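Local coordinates for B12-binding domain-containing protein (Kitasatospora setae, PDB 6WTE) that probably transfers methyl groups from S-adenosylmethionine by non-radical chemistry, using bound cobalamin and a [4Fe-4S] cluster although it belongs to the radical SAM family, at residues T110-Y118 with P456-F465. Sequence-based numbering, arbitrary orientation.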
# COMPACT_ATOMS: atom_id res chain seq x y z
N THR A 110 -4.48 -8.44 3.26
CA THR A 110 -5.07 -8.02 4.52
C THR A 110 -6.32 -8.82 4.85
O THR A 110 -6.75 -8.84 6.01
CB THR A 110 -5.43 -6.53 4.50
OG1 THR A 110 -6.57 -6.32 3.67
CG2 THR A 110 -4.25 -5.69 3.98
N MET A 111 -6.92 -9.49 3.88
CA MET A 111 -8.11 -10.28 4.12
C MET A 111 -8.22 -11.35 3.03
O MET A 111 -9.22 -11.41 2.31
CB MET A 111 -9.35 -9.38 4.12
CG MET A 111 -9.33 -8.35 2.98
SD MET A 111 -10.76 -7.26 2.91
CE MET A 111 -12.12 -8.45 2.88
N PRO A 112 -7.22 -12.23 2.91
CA PRO A 112 -7.18 -13.10 1.72
C PRO A 112 -8.19 -14.22 1.75
O PRO A 112 -8.66 -14.62 0.68
CB PRO A 112 -5.74 -13.63 1.73
CG PRO A 112 -5.39 -13.66 3.19
CD PRO A 112 -6.08 -12.46 3.80
N PHE A 113 -8.54 -14.76 2.93
CA PHE A 113 -9.56 -15.80 2.97
C PHE A 113 -10.93 -15.24 2.60
O PHE A 113 -11.67 -15.86 1.83
CB PHE A 113 -9.61 -16.46 4.36
CG PHE A 113 -8.39 -17.27 4.70
CD1 PHE A 113 -7.23 -16.65 5.12
CD2 PHE A 113 -8.41 -18.65 4.61
CE1 PHE A 113 -6.10 -17.39 5.45
CE2 PHE A 113 -7.30 -19.40 4.94
CZ PHE A 113 -6.14 -18.77 5.36
N ALA A 114 -11.27 -14.08 3.16
CA ALA A 114 -12.54 -13.44 2.81
C ALA A 114 -12.62 -13.16 1.32
O ALA A 114 -13.66 -13.34 0.69
CB ALA A 114 -12.72 -12.15 3.60
N LEU A 115 -11.51 -12.71 0.73
CA LEU A 115 -11.55 -12.33 -0.68
C LEU A 115 -11.58 -13.55 -1.59
O LEU A 115 -12.25 -13.52 -2.63
CB LEU A 115 -10.37 -11.41 -1.01
CG LEU A 115 -10.55 -10.01 -0.42
CD1 LEU A 115 -9.41 -9.09 -0.83
CD2 LEU A 115 -11.89 -9.43 -0.85
N VAL A 116 -10.86 -14.63 -1.24
CA VAL A 116 -10.98 -15.85 -2.02
C VAL A 116 -12.44 -16.28 -2.10
O VAL A 116 -12.96 -16.61 -3.17
CB VAL A 116 -10.09 -16.97 -1.45
CG1 VAL A 116 -10.50 -18.30 -2.04
CG2 VAL A 116 -8.62 -16.73 -1.76
N GLU A 117 -13.14 -16.25 -0.95
CA GLU A 117 -14.53 -16.68 -0.93
C GLU A 117 -15.44 -15.65 -1.61
O GLU A 117 -16.36 -16.03 -2.35
CB GLU A 117 -14.97 -16.94 0.51
CG GLU A 117 -14.11 -18.00 1.22
CD GLU A 117 -14.70 -18.47 2.53
OE1 GLU A 117 -15.80 -18.01 2.90
OE2 GLU A 117 -14.05 -19.30 3.21
N TYR A 118 -15.20 -14.36 -1.38
CA TYR A 118 -16.01 -13.31 -1.99
C TYR A 118 -15.88 -13.33 -3.51
O TYR A 118 -16.87 -13.22 -4.24
CB TYR A 118 -15.60 -11.95 -1.43
CG TYR A 118 -16.28 -10.75 -2.04
CD1 TYR A 118 -17.63 -10.48 -1.80
CD2 TYR A 118 -15.57 -9.85 -2.82
CE1 TYR A 118 -18.24 -9.36 -2.34
CE2 TYR A 118 -16.17 -8.72 -3.37
CZ TYR A 118 -17.50 -8.48 -3.12
OH TYR A 118 -18.10 -7.37 -3.66
N PRO A 456 -11.27 -18.22 9.13
CA PRO A 456 -10.59 -16.95 8.83
C PRO A 456 -11.43 -16.03 7.97
O PRO A 456 -11.44 -14.82 8.20
CB PRO A 456 -9.32 -17.41 8.09
CG PRO A 456 -9.08 -18.80 8.57
CD PRO A 456 -10.44 -19.39 8.77
N ALA A 457 -12.15 -16.57 6.98
CA ALA A 457 -12.98 -15.71 6.13
C ALA A 457 -14.00 -14.94 6.95
O ALA A 457 -14.23 -13.75 6.70
CB ALA A 457 -13.68 -16.54 5.05
N GLU A 458 -14.65 -15.60 7.93
CA GLU A 458 -15.61 -14.88 8.76
C GLU A 458 -14.93 -13.77 9.55
O GLU A 458 -15.46 -12.66 9.63
CB GLU A 458 -16.32 -15.83 9.73
CG GLU A 458 -17.32 -15.09 10.61
CD GLU A 458 -18.02 -15.99 11.62
OE1 GLU A 458 -17.65 -17.17 11.73
OE2 GLU A 458 -18.93 -15.48 12.30
N TYR A 459 -13.77 -14.05 10.13
CA TYR A 459 -13.07 -13.03 10.91
C TYR A 459 -12.65 -11.85 10.04
O TYR A 459 -12.68 -10.70 10.48
CB TYR A 459 -11.84 -13.64 11.60
CG TYR A 459 -11.04 -12.59 12.34
CD1 TYR A 459 -11.58 -11.95 13.44
CD2 TYR A 459 -9.76 -12.21 11.91
CE1 TYR A 459 -10.88 -10.98 14.12
CE2 TYR A 459 -9.05 -11.23 12.59
CZ TYR A 459 -9.62 -10.62 13.69
OH TYR A 459 -8.93 -9.64 14.39
N GLU A 460 -12.28 -12.12 8.79
CA GLU A 460 -11.77 -11.06 7.93
C GLU A 460 -12.91 -10.25 7.32
O GLU A 460 -12.81 -9.02 7.23
CB GLU A 460 -10.88 -11.65 6.84
CG GLU A 460 -9.62 -12.31 7.38
CD GLU A 460 -8.89 -13.13 6.34
OE1 GLU A 460 -9.31 -13.12 5.17
OE2 GLU A 460 -7.90 -13.80 6.70
N ARG A 461 -13.99 -10.91 6.91
CA ARG A 461 -15.01 -10.21 6.13
C ARG A 461 -15.78 -9.20 6.97
O ARG A 461 -16.30 -8.22 6.42
CB ARG A 461 -15.96 -11.21 5.48
CG ARG A 461 -16.92 -11.90 6.44
CD ARG A 461 -17.53 -13.15 5.82
NE ARG A 461 -18.49 -13.77 6.73
CZ ARG A 461 -18.66 -15.08 6.89
NH1 ARG A 461 -17.94 -15.95 6.19
NH2 ARG A 461 -19.57 -15.52 7.75
N GLN A 462 -15.87 -9.40 8.29
CA GLN A 462 -16.69 -8.53 9.12
C GLN A 462 -16.17 -7.10 9.15
O GLN A 462 -16.92 -6.18 9.49
CB GLN A 462 -16.76 -9.08 10.55
CG GLN A 462 -15.41 -9.13 11.24
CD GLN A 462 -15.45 -9.68 12.65
OE1 GLN A 462 -16.48 -9.62 13.33
NE2 GLN A 462 -14.32 -10.20 13.11
N PHE A 463 -14.91 -6.88 8.81
CA PHE A 463 -14.39 -5.53 8.79
C PHE A 463 -14.78 -4.76 7.53
O PHE A 463 -14.56 -3.55 7.47
CB PHE A 463 -12.87 -5.56 8.95
CG PHE A 463 -12.42 -5.99 10.32
CD1 PHE A 463 -12.34 -7.33 10.64
CD2 PHE A 463 -12.11 -5.04 11.29
CE1 PHE A 463 -11.95 -7.74 11.89
CE2 PHE A 463 -11.71 -5.44 12.57
CZ PHE A 463 -11.62 -6.79 12.87
N MET A 464 -15.37 -5.44 6.55
CA MET A 464 -15.79 -4.81 5.30
C MET A 464 -17.25 -5.05 4.93
O MET A 464 -17.81 -4.25 4.17
CB MET A 464 -14.90 -5.30 4.15
CG MET A 464 -15.08 -4.57 2.83
SD MET A 464 -13.71 -4.91 1.72
CE MET A 464 -12.37 -4.08 2.56
N PHE A 465 -17.87 -6.12 5.44
CA PHE A 465 -19.23 -6.48 5.07
C PHE A 465 -20.05 -6.73 6.33
O PHE A 465 -19.54 -7.22 7.33
CB PHE A 465 -19.26 -7.76 4.23
CG PHE A 465 -18.44 -7.69 2.97
CD1 PHE A 465 -19.00 -7.20 1.80
CD2 PHE A 465 -17.13 -8.14 2.95
CE1 PHE A 465 -18.25 -7.14 0.63
CE2 PHE A 465 -16.38 -8.09 1.78
CZ PHE A 465 -16.94 -7.59 0.62
O HOH W 1 -16.86 -15.62 3.47
O HOH W 2 -11.95 -19.22 5.49
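The carboxylate of Glu-460 reaches the first turn of helix 112-118, where OE1 accepts a nearly straight hydrogen bond from Ala-114 N (3.0 Å) on its anti side, tilted 30° out of the carboxylate plane, and a weak one from Phe-113 N. With CG anti to its own carbonyl carbon (chi1 -64°), the extended chain carries the carboxylate to the amide of Ala-114; OE2 is hydrogen-bonded to the hydroxyl of Tyr-416. These bonds and the helix crossing form the tight part. The helices cross almost perpendicularly, and with alanine on both sides their axes come within 7.3 Å, the CA atoms of Ala-114 and Ala-457 being 4.0 Å apart. Beside them Pro-456 lays CB over one face of the Phe-113 ring, a CH-pi contact 3.7 Å from the centroid. Further along, Met-111 SD packs on Met-464 CE in one of two conformers of Met-464, whose unbranched thioether can adapt to its neighbours and lies beside the cobalamin-binding Thr-71. Phe-465 sets CZ over a face of Tyr-118, the ring planes inclined obliquely at 41°.

The other border is wet. Glu-117 CD still packs on Ala-457 CB (3.3 Å), but Glu-117 OE1 and Arg-461 NH1, 4.4 Å apart, are too distant for a salt bridge and meet through water; a second water links Glu-117 OE2, also hydrogen-bonded to Ala-160 N, to Ala-457 N.

The contact thus joins the B12-binding domain to the radical SAM core, and the buried carboxylate at the helix N-terminus is probably stabilised as an anion by the helix dipole and its amide donors.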